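Local atomic coordinates of glycosylation Associate Protein 1 (Streptococcus agalactiae serotype V, PDB entry 6OYC), a protein that probably acts with its partner proteins Gap2 and Gap3 in the glycosylation and accessory Sec secretion of a streptococcal adhesin. Residues M1-R13 / T34-S48. Numbering follows the deposited sequence.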
# COMPACT_ATOMS: atom_id res chain seq x y z
N MET A 1 -16.20 1.72 -21.47
CA MET A 1 -15.56 1.26 -20.23
C MET A 1 -14.18 1.88 -19.95
O MET A 1 -13.56 2.50 -20.82
CB MET A 1 -15.44 -0.26 -20.24
CG MET A 1 -14.29 -0.79 -21.05
SD MET A 1 -13.91 -2.49 -20.60
CE MET A 1 -13.90 -2.40 -18.80
N PHE A 2 -13.70 1.69 -18.73
CA PHE A 2 -12.48 2.34 -18.24
C PHE A 2 -11.45 1.29 -17.85
O PHE A 2 -11.73 0.42 -17.01
CB PHE A 2 -12.79 3.24 -17.04
CG PHE A 2 -13.67 4.40 -17.38
CD1 PHE A 2 -13.12 5.61 -17.79
CD2 PHE A 2 -15.05 4.29 -17.29
CE1 PHE A 2 -13.93 6.68 -18.12
CE2 PHE A 2 -15.87 5.36 -17.60
CZ PHE A 2 -15.31 6.56 -18.01
N HIS A 3 -10.25 1.39 -18.44
CA HIS A 3 -9.15 0.47 -18.17
C HIS A 3 -8.15 1.16 -17.25
O HIS A 3 -7.53 2.16 -17.64
CB HIS A 3 -8.48 0.04 -19.47
CG HIS A 3 -9.45 -0.38 -20.52
ND1 HIS A 3 -9.68 -1.70 -20.82
CD2 HIS A 3 -10.25 0.34 -21.34
CE1 HIS A 3 -10.58 -1.78 -21.78
NE2 HIS A 3 -10.95 -0.56 -22.11
N PHE A 4 -8.00 0.63 -16.03
CA PHE A 4 -7.07 1.20 -15.05
C PHE A 4 -5.75 0.46 -15.15
O PHE A 4 -5.71 -0.77 -15.15
CB PHE A 4 -7.62 1.09 -13.63
CG PHE A 4 -8.70 2.09 -13.30
CD1 PHE A 4 -10.04 1.82 -13.60
CD2 PHE A 4 -8.39 3.29 -12.69
CE1 PHE A 4 -11.04 2.74 -13.30
CE2 PHE A 4 -9.38 4.21 -12.38
CZ PHE A 4 -10.70 3.94 -12.68
N ILE A 5 -4.65 1.21 -15.23
CA ILE A 5 -3.34 0.59 -15.22
C ILE A 5 -2.63 1.05 -13.95
O ILE A 5 -2.25 2.23 -13.86
CB ILE A 5 -2.53 0.92 -16.47
CG1 ILE A 5 -3.30 0.47 -17.73
CG2 ILE A 5 -1.15 0.30 -16.38
CD1 ILE A 5 -2.53 0.61 -18.99
N PRO A 6 -2.42 0.17 -12.96
CA PRO A 6 -1.80 0.58 -11.69
C PRO A 6 -0.28 0.60 -11.79
O PRO A 6 0.32 0.17 -12.77
CB PRO A 6 -2.26 -0.52 -10.72
CG PRO A 6 -2.30 -1.75 -11.58
CD PRO A 6 -2.74 -1.27 -12.97
N SER A 7 0.33 1.11 -10.72
CA SER A 7 1.79 1.07 -10.52
C SER A 7 2.06 0.33 -9.23
O SER A 7 2.39 0.95 -8.21
CB SER A 7 2.41 2.48 -10.49
OG SER A 7 2.38 3.05 -11.78
N TRP A 8 1.86 -0.98 -9.24
CA TRP A 8 2.03 -1.75 -8.02
C TRP A 8 3.28 -2.60 -8.14
O TRP A 8 3.25 -3.81 -7.90
CB TRP A 8 0.81 -2.63 -7.74
CG TRP A 8 -0.46 -1.87 -7.55
CD1 TRP A 8 -0.59 -0.56 -7.17
CD2 TRP A 8 -1.78 -2.37 -7.73
NE1 TRP A 8 -1.93 -0.21 -7.11
CE2 TRP A 8 -2.68 -1.31 -7.43
CE3 TRP A 8 -2.30 -3.62 -8.10
CZ2 TRP A 8 -4.05 -1.46 -7.52
CZ3 TRP A 8 -3.67 -3.77 -8.17
CH2 TRP A 8 -4.53 -2.69 -7.89
N TYR A 9 4.35 -1.95 -8.57
CA TYR A 9 5.59 -2.57 -8.98
C TYR A 9 6.48 -2.85 -7.77
O TYR A 9 6.24 -2.38 -6.65
CB TYR A 9 6.31 -1.67 -9.98
CG TYR A 9 5.52 -1.48 -11.23
CD1 TYR A 9 5.08 -2.59 -11.95
CD2 TYR A 9 5.19 -0.21 -11.70
CE1 TYR A 9 4.35 -2.46 -13.10
CE2 TYR A 9 4.44 -0.07 -12.87
CZ TYR A 9 4.03 -1.20 -13.57
OH TYR A 9 3.29 -1.12 -14.73
N ASN A 10 7.53 -3.63 -8.01
CA ASN A 10 8.57 -3.90 -7.02
C ASN A 10 9.70 -2.90 -7.25
O ASN A 10 10.19 -2.76 -8.37
CB ASN A 10 9.06 -5.34 -7.15
CG ASN A 10 10.18 -5.70 -6.16
OD1 ASN A 10 11.11 -4.93 -5.93
ND2 ASN A 10 10.10 -6.90 -5.60
N GLU A 11 10.09 -2.22 -6.17
CA GLU A 11 11.10 -1.17 -6.24
C GLU A 11 12.42 -1.66 -6.83
O GLU A 11 13.11 -0.92 -7.53
CB GLU A 11 11.37 -0.63 -4.83
CG GLU A 11 11.30 0.87 -4.69
CD GLU A 11 11.47 1.32 -3.26
OE1 GLU A 11 12.04 0.55 -2.43
OE2 GLU A 11 11.03 2.44 -2.95
N ASN A 12 12.81 -2.89 -6.51
CA ASN A 12 14.13 -3.38 -6.90
C ASN A 12 14.09 -4.29 -8.12
O ASN A 12 15.14 -4.71 -8.59
CB ASN A 12 14.77 -4.09 -5.71
CG ASN A 12 14.89 -3.16 -4.52
OD1 ASN A 12 15.42 -2.06 -4.66
ND2 ASN A 12 14.35 -3.57 -3.38
N ARG A 13 12.91 -4.55 -8.66
CA ARG A 13 12.74 -5.44 -9.80
C ARG A 13 11.35 -5.15 -10.36
O ARG A 13 10.37 -5.79 -9.96
CB ARG A 13 12.93 -6.90 -9.36
CG ARG A 13 13.06 -7.93 -10.48
CD ARG A 13 13.09 -9.36 -9.90
NE ARG A 13 12.65 -10.36 -10.88
CZ ARG A 13 12.52 -11.66 -10.62
NH1 ARG A 13 12.79 -12.12 -9.40
NH2 ARG A 13 12.08 -12.50 -11.57
N THR A 34 -4.80 4.53 -7.71
CA THR A 34 -5.61 3.60 -8.48
C THR A 34 -6.73 3.01 -7.63
O THR A 34 -7.87 2.90 -8.10
CB THR A 34 -4.74 2.48 -9.04
OG1 THR A 34 -3.68 3.05 -9.82
CG2 THR A 34 -5.58 1.52 -9.91
N ILE A 35 -6.42 2.61 -6.39
CA ILE A 35 -7.46 2.10 -5.50
C ILE A 35 -8.54 3.15 -5.31
O ILE A 35 -9.74 2.88 -5.45
CB ILE A 35 -6.86 1.68 -4.14
CG1 ILE A 35 -5.73 0.65 -4.31
CG2 ILE A 35 -7.99 1.25 -3.18
CD1 ILE A 35 -6.19 -0.71 -4.65
N ASN A 36 -8.12 4.36 -4.96
CA ASN A 36 -9.07 5.43 -4.71
C ASN A 36 -9.95 5.68 -5.93
O ASN A 36 -11.18 5.81 -5.80
CB ASN A 36 -8.30 6.68 -4.30
CG ASN A 36 -9.15 7.91 -4.34
OD1 ASN A 36 -9.33 8.52 -5.40
ND2 ASN A 36 -9.72 8.26 -3.19
N GLN A 37 -9.35 5.70 -7.12
CA GLN A 37 -10.10 6.03 -8.33
C GLN A 37 -11.01 4.89 -8.76
O GLN A 37 -12.12 5.13 -9.23
CB GLN A 37 -9.14 6.42 -9.46
CG GLN A 37 -8.50 7.78 -9.21
CD GLN A 37 -7.19 7.97 -9.92
OE1 GLN A 37 -6.88 7.29 -10.91
NE2 GLN A 37 -6.40 8.93 -9.44
N MET A 38 -10.56 3.64 -8.62
CA MET A 38 -11.44 2.57 -9.04
C MET A 38 -12.65 2.45 -8.13
O MET A 38 -13.74 2.09 -8.60
CB MET A 38 -10.71 1.24 -9.09
CG MET A 38 -11.61 0.13 -9.62
SD MET A 38 -10.63 -1.06 -10.52
CE MET A 38 -9.07 -0.67 -9.75
N LYS A 39 -12.47 2.73 -6.84
CA LYS A 39 -13.59 2.69 -5.91
C LYS A 39 -14.66 3.71 -6.31
O LYS A 39 -15.85 3.38 -6.34
CB LYS A 39 -13.11 2.96 -4.48
CG LYS A 39 -12.39 1.79 -3.80
CD LYS A 39 -13.33 0.96 -2.91
CE LYS A 39 -14.24 0.06 -3.74
NZ LYS A 39 -14.80 -1.11 -3.02
N MET A 40 -14.24 4.94 -6.62
CA MET A 40 -15.22 5.98 -6.92
C MET A 40 -15.86 5.78 -8.28
O MET A 40 -17.03 6.14 -8.47
CB MET A 40 -14.59 7.36 -6.81
CG MET A 40 -13.43 7.60 -7.71
SD MET A 40 -13.37 9.36 -8.12
CE MET A 40 -12.41 10.03 -6.79
N PHE A 41 -15.13 5.21 -9.24
CA PHE A 41 -15.80 4.82 -10.48
C PHE A 41 -16.81 3.72 -10.22
O PHE A 41 -17.86 3.67 -10.87
CB PHE A 41 -14.78 4.40 -11.54
CG PHE A 41 -14.21 5.56 -12.29
CD1 PHE A 41 -13.43 6.50 -11.64
CD2 PHE A 41 -14.49 5.75 -13.64
CE1 PHE A 41 -12.93 7.59 -12.31
CE2 PHE A 41 -13.99 6.84 -14.32
CZ PHE A 41 -13.20 7.76 -13.67
N ASP A 42 -16.51 2.83 -9.26
CA ASP A 42 -17.46 1.79 -8.85
C ASP A 42 -18.69 2.40 -8.20
O ASP A 42 -19.83 2.10 -8.59
CB ASP A 42 -16.79 0.81 -7.88
CG ASP A 42 -15.98 -0.26 -8.60
OD1 ASP A 42 -15.86 -0.18 -9.84
OD2 ASP A 42 -15.47 -1.18 -7.92
N TYR A 43 -18.49 3.23 -7.17
CA TYR A 43 -19.57 3.99 -6.56
C TYR A 43 -20.38 4.73 -7.61
O TYR A 43 -21.60 4.91 -7.44
CB TYR A 43 -19.01 5.01 -5.56
CG TYR A 43 -18.39 4.43 -4.31
CD1 TYR A 43 -18.81 3.20 -3.80
CD2 TYR A 43 -17.39 5.11 -3.63
CE1 TYR A 43 -18.24 2.67 -2.65
CE2 TYR A 43 -16.80 4.58 -2.49
CZ TYR A 43 -17.24 3.37 -2.00
OH TYR A 43 -16.68 2.85 -0.87
N ALA A 44 -19.73 5.17 -8.69
CA ALA A 44 -20.39 5.93 -9.73
C ALA A 44 -21.04 5.03 -10.77
O ALA A 44 -21.64 5.54 -11.71
CB ALA A 44 -19.40 6.87 -10.42
N GLY A 45 -20.91 3.71 -10.62
CA GLY A 45 -21.55 2.80 -11.55
C GLY A 45 -20.88 2.65 -12.90
O GLY A 45 -21.51 2.11 -13.82
N LYS A 46 -19.64 3.09 -13.06
CA LYS A 46 -18.95 2.93 -14.34
C LYS A 46 -18.43 1.51 -14.52
O LYS A 46 -18.08 0.82 -13.55
CB LYS A 46 -17.79 3.92 -14.46
CG LYS A 46 -18.22 5.37 -14.25
CD LYS A 46 -19.53 5.65 -14.97
CE LYS A 46 -19.56 7.04 -15.55
NZ LYS A 46 -20.44 7.95 -14.80
N GLU A 47 -18.40 1.06 -15.76
CA GLU A 47 -17.78 -0.20 -16.11
C GLU A 47 -16.27 0.00 -16.16
O GLU A 47 -15.78 0.95 -16.78
CB GLU A 47 -18.30 -0.69 -17.46
CG GLU A 47 -18.71 -2.16 -17.50
CD GLU A 47 -19.85 -2.49 -16.54
OE1 GLU A 47 -19.63 -3.35 -15.65
OE2 GLU A 47 -20.95 -1.91 -16.66
N SER A 48 -15.52 -0.86 -15.48
CA SER A 48 -14.08 -0.67 -15.46
C SER A 48 -13.38 -2.00 -15.25
O SER A 48 -13.96 -2.97 -14.78
CB SER A 48 -13.66 0.34 -14.38
OG SER A 48 -14.09 -0.09 -13.13
O HOH W 1 -1.17 2.90 -8.94
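Phe2 and Phe4 of strand 2-5 meet helix 34-43 in the first beta-alpha-beta crossover of a GT-B-like Rossmann domain: the helix runs back antiparallel over the seven-stranded parallel sheet (axes 163° apart), and the chain re-enters beside its first strand at Ser48. Three phenyl rings interlock in two edge-to-face steps. CE2 of Phe41 sits over the centre of the Phe2 ring, 3.6 Å above its plane, while the face of Phe41 receives the edge of Phe4, with CZ of Phe4 3.9 Å from CG of Phe41. Those two planes stand at 85°. Met38 SD makes a Met-aromatic contact, lying obliquely 4.9 Å from the Phe4 ring centroid, and Ser48 CB meets the edge of that ring at CE1. Ile511 of helix 505-512 also packs on Phe2.

The helix ends in a Schellman motif at Gly45, whose positive phi turns the chain back to the sheet; there Phe2 N donates to Glu47 O (2.9 Å), joining the two parallel strands. At the other end Trp8 CZ2 lies 3.7 Å from Ile35 CD1, and Pro6 CB covers the indole face. With chi1 of Thr34 at -56°, CG2 lies anti to the backbone N and reaches Pro6 CB, while OG1, beside that N, accepts a hydrogen bond from a water (2.7 Å) that in turn accepts from Ser7 N.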